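Local coordinates for intimin adherence protein (Escherichia coli O157:H7, PDB 3NCX) that probably fastens the bacterium to host cells by binding the translocated receptor Tir through its C-terminal lectin-like domain, at residues F38-S43 with V87-K92; S119-L124 with S163-I168; S141-I146 with N182-C187. The protein carries 1 engineered substitution. All blocks are in the same frame, centred on the assembly; numbering follows the deposited sequence.

Contact 1 of 3, residues F38-S43 with V87-K92; sequences FKLKAS and VSYTIK
Leu40 rests on the flat of the Tyr89 ring, and this CH-pi contact is the centre of the meeting between 38-43 and 87-92. Leu40 CD2 lies 3.7 Å from the centroid of the Tyr89 ring, only 17° off the ring normal, a little displaced toward the rim on the CE1 and CD1 side. The other methyl, Leu40 CD1, follows at 3.9 Å from Tyr89 CD1, so both branches of the leucine lean on the same flank of the ring. Tyr89 can offer that face because its CG stands opposite the backbone N (chi1 168°), which sends the ring across toward the facing strand.

The second contact is purely apolar and made at a ring edge. Phe38 and Ile91 reach out from opposite directions until Phe38 CZ stands 3.8 Å from Ile91 CD1; the isoleucine methyl sits at the edge of the phenylalanine ring, near its plane. Leu40 CD2 also comes to that ring edge, which links the two contacts.

No hydrogen bond spans the segments, and the nearest CA atoms, of Leu40 and Tyr89, are 8.9 Å apart: two sheets packed face to face, as in the sandwich of a bacterial Ig-like domain. Strand 66-69 pairs with 37-43 and adds Val67 and Leu69 to this core, Val17 of strand 17-19 touches Phe38, Leu40 and Tyr89, and Ile77 and Val75 close in from strand 75-81.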
loop_
_atom_site.group_PDB
_atom_site.type_symbol
_atom_site.label_atom_id
_atom_site.label_comp_id
_atom_site.label_asym_id
_atom_site.label_seq_id
_atom_site.Cartn_x
_atom_site.Cartn_y
_atom_site.Cartn_z
ATOM N N PHE A 38 -6.016 3.128 -3.973
ATOM C CA PHE A 38 -6.215 4.528 -4.333
ATOM C C PHE A 38 -7.051 4.685 -5.602
ATOM O O PHE A 38 -7.042 3.819 -6.478
ATOM C CB PHE A 38 -4.868 5.241 -4.485
ATOM C CG PHE A 38 -3.967 4.632 -5.522
ATOM C CD1 PHE A 38 -3.883 5.176 -6.793
ATOM C CD2 PHE A 38 -3.194 3.520 -5.223
ATOM C CE1 PHE A 38 -3.050 4.619 -7.748
ATOM C CE2 PHE A 38 -2.359 2.959 -6.174
ATOM C CZ PHE A 38 -2.288 3.509 -7.437
ATOM N N LYS A 39 -7.770 5.799 -5.691
ATOM C CA LYS A 39 -8.665 6.058 -6.814
ATOM C C LYS A 39 -8.037 7.005 -7.830
ATOM O O LYS A 39 -7.812 8.180 -7.537
ATOM C CB LYS A 39 -9.980 6.659 -6.315
ATOM C CG LYS A 39 -10.645 5.883 -5.192
ATOM C CD LYS A 39 -11.461 4.715 -5.719
ATOM C CE LYS A 39 -12.646 5.200 -6.539
ATOM N NZ LYS A 39 -13.549 4.079 -6.923
ATOM N N LEU A 40 -7.760 6.492 -9.025
ATOM C CA LEU A 40 -7.310 7.331 -10.128
ATOM C C LEU A 40 -8.492 8.115 -10.692
ATOM O O LEU A 40 -9.553 7.548 -10.949
ATOM C CB LEU A 40 -6.665 6.483 -11.225
ATOM C CG LEU A 40 -5.297 5.879 -10.900
ATOM C CD1 LEU A 40 -4.872 4.897 -11.977
ATOM C CD2 LEU A 40 -4.256 6.975 -10.726
ATOM N N LYS A 41 -8.304 9.419 -10.874
ATOM C CA LYS A 41 -9.375 10.286 -11.356
ATOM C C LYS A 41 -9.200 10.637 -12.827
ATOM O O LYS A 41 -8.274 11.358 -13.194
ATOM C CB LYS A 41 -9.435 11.570 -10.526
ATOM C CG LYS A 41 -10.521 12.549 -10.956
ATOM C CD LYS A 41 -11.798 12.367 -10.144
ATOM C CE LYS A 41 -12.411 10.990 -10.349
ATOM N NZ LYS A 41 -13.562 10.754 -9.433
ATOM N N ALA A 42 -10.096 10.129 -13.669
ATOM C CA ALA A 42 -10.066 10.441 -15.093
ATOM C C ALA A 42 -10.968 11.631 -15.406
ATOM O O ALA A 42 -11.941 11.887 -14.699
ATOM C CB ALA A 42 -10.480 9.228 -15.913
ATOM N N SER A 43 -10.634 12.358 -16.466
ATOM C CA SER A 43 -11.425 13.506 -16.891
ATOM C C SER A 43 -11.465 13.581 -18.412
ATOM O O SER A 43 -10.687 12.913 -19.091
ATOM C CB SER A 43 -10.850 14.801 -16.317
ATOM O OG SER A 43 -9.575 15.079 -16.869
ATOM N N VAL A 87 -5.502 6.923 -22.358
ATOM C CA VAL A 87 -4.442 7.682 -21.712
ATOM C C VAL A 87 -3.701 6.820 -20.694
ATOM O O VAL A 87 -4.307 5.999 -20.005
ATOM C CB VAL A 87 -5.006 8.948 -21.032
ATOM C CG1 VAL A 87 -4.257 9.255 -19.749
ATOM C CG2 VAL A 87 -4.964 10.130 -21.990
ATOM N N SER A 88 -2.387 7.006 -20.609
ATOM C CA SER A 88 -1.557 6.218 -19.703
ATOM C C SER A 88 -1.190 6.974 -18.429
ATOM O O SER A 88 -0.912 8.172 -18.461
ATOM C CB SER A 88 -0.280 5.756 -20.409
ATOM O OG SER A 88 -0.569 4.862 -21.467
ATOM N N TYR A 89 -1.196 6.253 -17.311
ATOM C CA TYR A 89 -0.703 6.767 -16.037
ATOM C C TYR A 89 0.294 5.769 -15.456
ATOM O O TYR A 89 -0.061 4.628 -15.173
ATOM C CB TYR A 89 -1.854 6.994 -15.055
ATOM C CG TYR A 89 -1.397 7.244 -13.634
ATOM C CD1 TYR A 89 -1.247 6.192 -12.739
ATOM C CD2 TYR A 89 -1.109 8.527 -13.188
ATOM C CE1 TYR A 89 -0.825 6.411 -11.442
ATOM C CE2 TYR A 89 -0.686 8.757 -11.891
ATOM C CZ TYR A 89 -0.546 7.695 -11.021
ATOM O OH TYR A 89 -0.125 7.914 -9.729
ATOM N N THR A 90 1.540 6.197 -15.279
ATOM C CA THR A 90 2.601 5.284 -14.860
ATOM C C THR A 90 2.822 5.243 -13.349
ATOM O O THR A 90 2.814 6.274 -12.675
ATOM C CB THR A 90 3.935 5.611 -15.556
ATOM O OG1 THR A 90 4.310 6.961 -15.262
ATOM C CG2 THR A 90 3.802 5.445 -17.059
ATOM N N ILE A 91 3.020 4.036 -12.828
ATOM C CA ILE A 91 3.312 3.839 -11.416
ATOM C C ILE A 91 4.807 3.637 -11.216
ATOM O O ILE A 91 5.362 2.622 -11.631
ATOM C CB ILE A 91 2.586 2.601 -10.853
ATOM C CG1 ILE A 91 1.086 2.666 -11.145
ATOM C CG2 ILE A 91 2.828 2.485 -9.358
ATOM C CD1 ILE A 91 0.329 3.603 -10.235
ATOM N N LYS A 92 5.460 4.605 -10.583
ATOM C CA LYS A 92 6.876 4.470 -10.262
ATOM C C LYS A 92 7.067 3.491 -9.110
ATOM O O LYS A 92 6.344 3.544 -8.114
ATOM C CB LYS A 92 7.485 5.831 -9.917
ATOM C CG LYS A 92 7.740 6.715 -11.128
ATOM C CD LYS A 92 8.884 6.166 -11.970
ATOM C CE LYS A 92 9.001 6.897 -13.296
ATOM N NZ LYS A 92 7.819 6.644 -14.164
#

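Contact 2 of 3, residues S119-L124 with S163-I168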
loop_
_atom_site.group_PDB
_atom_site.type_symbol
_atom_site.label_atom_id
_atom_site.label_comp_id
_atom_site.label_asym_id
_atom_site.label_seq_id
_atom_site.Cartn_x
_atom_site.Cartn_y
_atom_site.Cartn_z
ATOM N N SER A 119 13.787 -1.661 9.838
ATOM C CA SER A 119 14.975 -1.245 10.574
ATOM C C SER A 119 14.633 -0.393 11.794
ATOM O O SER A 119 15.314 -0.463 12.816
ATOM C CB SER A 119 15.936 -0.487 9.655
ATOM O OG SER A 119 15.341 0.701 9.163
ATOM N N THR A 120 13.583 0.414 11.676
ATOM C CA THR A 120 13.142 1.272 12.772
ATOM C C THR A 120 11.625 1.413 12.789
ATOM O O THR A 120 10.935 0.917 11.900
ATOM C CB THR A 120 13.769 2.680 12.692
ATOM O OG1 THR A 120 13.540 3.237 11.392
ATOM C CG2 THR A 120 15.265 2.619 12.955
ATOM N N GLN A 121 11.113 2.093 13.809
ATOM C CA GLN A 121 9.681 2.329 13.929
ATOM C C GLN A 121 9.193 3.271 12.834
ATOM O O GLN A 121 8.039 3.208 12.411
ATOM C CB GLN A 121 9.349 2.908 15.304
ATOM C CG GLN A 121 7.908 3.357 15.450
ATOM C CD GLN A 121 7.598 3.882 16.835
ATOM O OE1 GLN A 121 7.904 3.238 17.840
ATOM N NE2 GLN A 121 6.991 5.060 16.898
ATOM N N THR A 122 10.084 4.145 12.378
ATOM C CA THR A 122 9.754 5.109 11.338
ATOM C C THR A 122 9.437 4.410 10.019
ATOM O O THR A 122 8.554 4.841 9.274
ATOM C CB THR A 122 10.894 6.123 11.133
ATOM O OG1 THR A 122 11.085 6.877 12.337
ATOM C CG2 THR A 122 10.563 7.077 10.002
ATOM N N VAL A 123 10.155 3.330 9.732
ATOM C CA VAL A 123 9.900 2.563 8.520
ATOM C C VAL A 123 8.425 2.184 8.445
ATOM O O VAL A 123 7.827 2.181 7.369
ATOM C CB VAL A 123 10.759 1.289 8.464
ATOM C CG1 VAL A 123 10.480 0.518 7.183
ATOM C CG2 VAL A 123 12.234 1.641 8.564
ATOM N N LEU A 124 7.841 1.884 9.600
ATOM C CA LEU A 124 6.445 1.466 9.673
ATOM C C LEU A 124 5.488 2.639 9.870
ATOM O O LEU A 124 4.431 2.698 9.242
ATOM C CB LEU A 124 6.255 0.443 10.796
ATOM C CG LEU A 124 6.961 -0.902 10.620
ATOM C CD1 LEU A 124 6.893 -1.718 11.902
ATOM C CD2 LEU A 124 6.356 -1.674 9.458
ATOM N N SER A 163 11.120 -4.101 20.333
ATOM C CA SER A 163 9.969 -3.209 20.282
ATOM C C SER A 163 9.067 -3.522 19.088
ATOM O O SER A 163 9.484 -4.188 18.140
ATOM C CB SER A 163 10.431 -1.754 20.238
ATOM O OG SER A 163 11.385 -1.562 19.210
ATOM N N THR A 164 7.829 -3.042 19.145
ATOM C CA THR A 164 6.858 -3.288 18.085
ATOM C C THR A 164 6.068 -2.033 17.736
ATOM O O THR A 164 6.030 -1.074 18.504
ATOM C CB THR A 164 5.857 -4.396 18.474
ATOM O OG1 THR A 164 5.140 -4.005 19.652
ATOM C CG2 THR A 164 6.578 -5.709 18.731
ATOM N N TYR A 165 5.434 -2.052 16.569
ATOM C CA TYR A 165 4.589 -0.951 16.127
ATOM C C TYR A 165 3.348 -1.496 15.425
ATOM O O TYR A 165 3.440 -2.407 14.603
ATOM C CB TYR A 165 5.361 -0.018 15.190
ATOM C CG TYR A 165 4.534 1.131 14.656
ATOM C CD1 TYR A 165 4.275 2.246 15.441
ATOM C CD2 TYR A 165 4.015 1.101 13.367
ATOM C CE1 TYR A 165 3.519 3.300 14.960
ATOM C CE2 TYR A 165 3.259 2.151 12.877
ATOM C CZ TYR A 165 3.014 3.248 13.679
ATOM O OH TYR A 165 2.262 4.299 13.200
ATOM N N ASN A 166 2.189 -0.938 15.753
ATOM C CA ASN A 166 0.929 -1.408 15.188
ATOM C C ASN A 166 0.502 -0.592 13.969
ATOM O O ASN A 166 0.331 0.625 14.055
ATOM C CB ASN A 166 -0.162 -1.390 16.258
ATOM C CG ASN A 166 -1.391 -2.179 15.855
ATOM O OD1 ASN A 166 -1.843 -2.114 14.711
ATOM N ND2 ASN A 166 -1.937 -2.937 16.797
ATOM N N LEU A 167 0.324 -1.269 12.838
ATOM C CA LEU A 167 0.022 -0.604 11.573
ATOM C C LEU A 167 -1.408 -0.072 11.490
ATOM O O LEU A 167 -1.785 0.559 10.501
ATOM C CB LEU A 167 0.303 -1.544 10.400
ATOM C CG LEU A 167 1.774 -1.912 10.198
ATOM C CD1 LEU A 167 1.924 -2.987 9.134
ATOM C CD2 LEU A 167 2.583 -0.675 9.835
ATOM N N ILE A 168 -2.200 -0.327 12.525
ATOM C CA ILE A 168 -3.560 0.195 12.588
ATOM C C ILE A 168 -3.711 1.212 13.710
ATOM O O ILE A 168 -4.336 2.258 13.531
ATOM C CB ILE A 168 -4.594 -0.922 12.808
ATOM C CG1 ILE A 168 -4.677 -1.829 11.581
ATOM C CG2 ILE A 168 -5.960 -0.327 13.112
ATOM C CD1 ILE A 168 -5.657 -2.971 11.746
HETATM O O HOH W 1 8.382 0.827 18.917
#
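Tyr165 takes two residues of 119-124 against its ring, Leu124 along the CD2 flank and Gln121 along the CD1 flank. The apolar part begins with Leu124 CB, 3.5 Å from Tyr165 CD2, approaching the ring obliquely as the two side chains run antiparallel, alongside one another. Further out, Leu124 CD1 reaches back to the CB of Tyr165, while the other methyl turns to a second residue: Leu124 CD2 and Leu167 CD2 are 3.9 Å apart, the two leucines crossing at about a right angle.

Gln121 uses its aliphatic part in the same way, with Gln121 CG 3.8 Å from Tyr165 CD1. The stretched chain (chi1 172°, chi2 178°) runs across the tyrosine at nearly a right angle, and the amide plane ends up 22° from that of the ring.

This is the opening turn of helix 121-131 laid against strand 161-166, the middle strand of a three-stranded antiparallel sheet in the C-type lectin-like domain. Ala148 of the adjacent strand 147-149 and Ile150 just after it also touch Leu124, and Tyr128, one turn or so further along the helix, also touches Tyr165.

Polar contact between the segments runs through water. One molecule donates to Gln121 OE1 at 2.7 Å and to the backbone O of Thr164 at 3.1 Å, tying the exposed glutamine to the strand. Where the strand ends, Asn166 forms an Asx turn: Ile168 N gives a hydrogen bond of 2.8 Å to Asn166 OD1, an oxygen that also accepts from Ile146 N.

Contact 3 of 3, residues S141-I146 with N182-C187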
loop_
_atom_site.group_PDB
_atom_site.type_symbol
_atom_site.label_atom_id
_atom_site.label_comp_id
_atom_site.label_asym_id
_atom_site.label_seq_id
_atom_site.Cartn_x
_atom_site.Cartn_y
_atom_site.Cartn_z
ATOM N N SER A 141 -9.318 -5.561 6.009
ATOM C CA SER A 141 -10.542 -5.096 6.662
ATOM C C SER A 141 -10.930 -5.861 7.929
ATOM O O SER A 141 -11.444 -5.271 8.878
ATOM C CB SER A 141 -11.712 -5.099 5.676
ATOM O OG SER A 141 -11.600 -4.032 4.754
ATOM N N SER A 142 -10.689 -7.168 7.944
ATOM C CA SER A 142 -11.138 -8.010 9.051
ATOM C C SER A 142 -10.397 -7.731 10.356
ATOM O O SER A 142 -10.981 -7.805 11.437
ATOM C CB SER A 142 -11.019 -9.493 8.687
ATOM O OG SER A 142 -9.666 -9.910 8.660
ATOM N N MET A 143 -9.112 -7.410 10.252
ATOM C CA MET A 143 -8.270 -7.233 11.432
ATOM C C MET A 143 -8.527 -5.910 12.143
ATOM O O MET A 143 -8.830 -4.899 11.507
ATOM C CB MET A 143 -6.796 -7.339 11.046
ATOM C CG MET A 143 -6.428 -8.667 10.415
ATOM S SD MET A 143 -5.050 -8.517 9.267
ATOM C CE MET A 143 -4.941 -10.195 8.652
ATOM N N ASN A 144 -8.408 -5.930 13.466
ATOM C CA ASN A 144 -8.540 -4.726 14.278
ATOM C C ASN A 144 -7.176 -4.219 14.722
ATOM O O ASN A 144 -7.009 -3.042 15.041
ATOM C CB ASN A 144 -9.410 -4.999 15.507
ATOM C CG ASN A 144 -10.845 -5.321 15.145
ATOM O OD1 ASN A 144 -11.429 -4.697 14.260
ATOM N ND2 ASN A 144 -11.422 -6.301 15.832
ATOM N N SER A 145 -6.203 -5.123 14.739
ATOM C CA SER A 145 -4.852 -4.794 15.169
ATOM C C SER A 145 -3.815 -5.540 14.340
ATOM O O SER A 145 -3.984 -6.719 14.034
ATOM C CB SER A 145 -4.673 -5.140 16.648
ATOM O OG SER A 145 -3.307 -5.117 17.020
ATOM N N ILE A 146 -2.744 -4.844 13.975
ATOM C CA ILE A 146 -1.631 -5.471 13.276
ATOM C C ILE A 146 -0.309 -5.062 13.915
ATOM O O ILE A 146 0.346 -4.117 13.468
ATOM C CB ILE A 146 -1.605 -5.107 11.777
ATOM C CG1 ILE A 146 -2.939 -5.451 11.114
ATOM C CG2 ILE A 146 -0.469 -5.836 11.073
ATOM C CD1 ILE A 146 -2.970 -5.156 9.633
ATOM N N ASN A 182 0.693 -13.270 18.766
ATOM C CA ASN A 182 -0.100 -12.161 18.241
ATOM C C ASN A 182 0.728 -11.049 17.601
ATOM O O ASN A 182 0.291 -9.900 17.542
ATOM C CB ASN A 182 -1.005 -11.581 19.332
ATOM C CG ASN A 182 -1.953 -12.612 19.913
ATOM O OD1 ASN A 182 -1.862 -12.961 21.091
ATOM N ND2 ASN A 182 -2.872 -13.104 19.090
ATOM N N VAL A 183 1.919 -11.387 17.118
ATOM C CA VAL A 183 2.771 -10.409 16.447
ATOM C C VAL A 183 3.068 -10.841 15.015
ATOM O O VAL A 183 3.576 -11.939 14.783
ATOM C CB VAL A 183 4.098 -10.192 17.197
ATOM C CG1 VAL A 183 4.887 -9.071 16.546
ATOM C CG2 VAL A 183 3.836 -9.881 18.661
ATOM N N TYR A 184 2.749 -9.974 14.059
ATOM C CA TYR A 184 2.921 -10.290 12.644
ATOM C C TYR A 184 4.354 -10.096 12.167
ATOM O O TYR A 184 5.045 -9.175 12.602
ATOM C CB TYR A 184 1.975 -9.448 11.785
ATOM C CG TYR A 184 0.534 -9.888 11.856
ATOM C CD1 TYR A 184 -0.304 -9.424 12.860
ATOM C CD2 TYR A 184 0.011 -10.771 10.922
ATOM C CE1 TYR A 184 -1.622 -9.825 12.932
ATOM C CE2 TYR A 184 -1.306 -11.178 10.986
ATOM C CZ TYR A 184 -2.119 -10.701 11.994
ATOM O OH TYR A 184 -3.435 -11.103 12.064
ATOM N N ALA A 185 4.792 -10.971 11.268
ATOM C CA ALA A 185 6.094 -10.824 10.632
ATOM C C ALA A 185 5.961 -9.933 9.405
ATOM O O ALA A 185 5.507 -10.380 8.351
ATOM C CB ALA A 185 6.654 -12.183 10.244
ATOM N N VAL A 186 6.347 -8.669 9.548
ATOM C CA VAL A 186 6.249 -7.717 8.449
ATOM C C VAL A 186 7.582 -7.573 7.721
ATOM O O VAL A 186 8.565 -7.091 8.284
ATOM C CB VAL A 186 5.763 -6.333 8.928
ATOM C CG1 VAL A 186 5.793 -5.336 7.783
ATOM C CG2 VAL A 186 4.361 -6.435 9.504
ATOM N N CYS A 187 7.604 -8.001 6.464
ATOM C CA CYS A 187 8.809 -7.930 5.654
ATOM C C CYS A 187 8.886 -6.598 4.925
ATOM O O CYS A 187 7.929 -6.174 4.277
ATOM C CB CYS A 187 8.848 -9.082 4.647
ATOM S SG CYS A 187 8.748 -10.730 5.389
#
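Tyr184 reaches from its strand to the loop 141-146 and touches three of its residues in turn, Ile146 first, then Ser145, then Met143. From CB the ring swings out with CG opposite the carbonyl carbon (chi1 -74°), and this brings one flank of the ring over the loop. At CD1 it meets Ile146: the branch methyl Ile146 CG2 is 4.0 Å from Tyr184 CD1, and the CA of Ile146 is only slightly more distant. The two side chains pass at a slant, the methyl coming in obliquely.

One atom further along, Tyr184 CE1 lies 4.1 Å from the backbone O of Ser145. This is van der Waals contact; the hydroxyl of Ser145 looks elsewhere and is hydrogen-bonded to the side-chain amide of Asn166.

The strand that launches the tyrosine, 184-188, pairs antiparallel with 97-103 in the C-type lectin-like domain, and Tyr184 also has a backbone hydrogen bond to Thr147. A few residues on, Cys187 is joined by a disulfide to Cys113, which pins this strand to the chain just beyond helix 106-112. Val100 and Gln103 of strand 97-103 also touch Tyr184, so the ring is flanked by its own sheet as well as by the loop.

Beyond CE1 the partner is Met143. Met143 CE is 4.4 Å from Tyr184 CZ and, at the tip, 3.8 Å from Tyr184 OH. The sulfur makes a Met-aromatic contact, with Met143 SD 5.3 Å from the centroid of the Tyr184 ring and 41° off the normal, an oblique approach. Met143 gets there with its chain stretched out past CG, lying across the hydroxyl end of the ring.

How the contacts relate
Contact 1 belongs to the Ig-like domain, contacts 2 and 3 to the lectin-like domain on the opposite side of the chain's centre; the centres of contacts 1 and 2 are about 30 Å apart. Contact 1 joins two sheets by carbon alone. Contact 2, also largely buried, sets a helix on a sheet and adds a water at its solvent-facing glutamine, while contact 3 is only partly buried and brings in sulfur. No two share a segment, but contacts 2 and 3 join where the loop before strand 147-149 meets the end of strand 161-166: Leu167 N lies 2.9 Å from Ile146 O, a probable hydrogen bond, and Ile168 packs against the backbone of Met143 and Asn144.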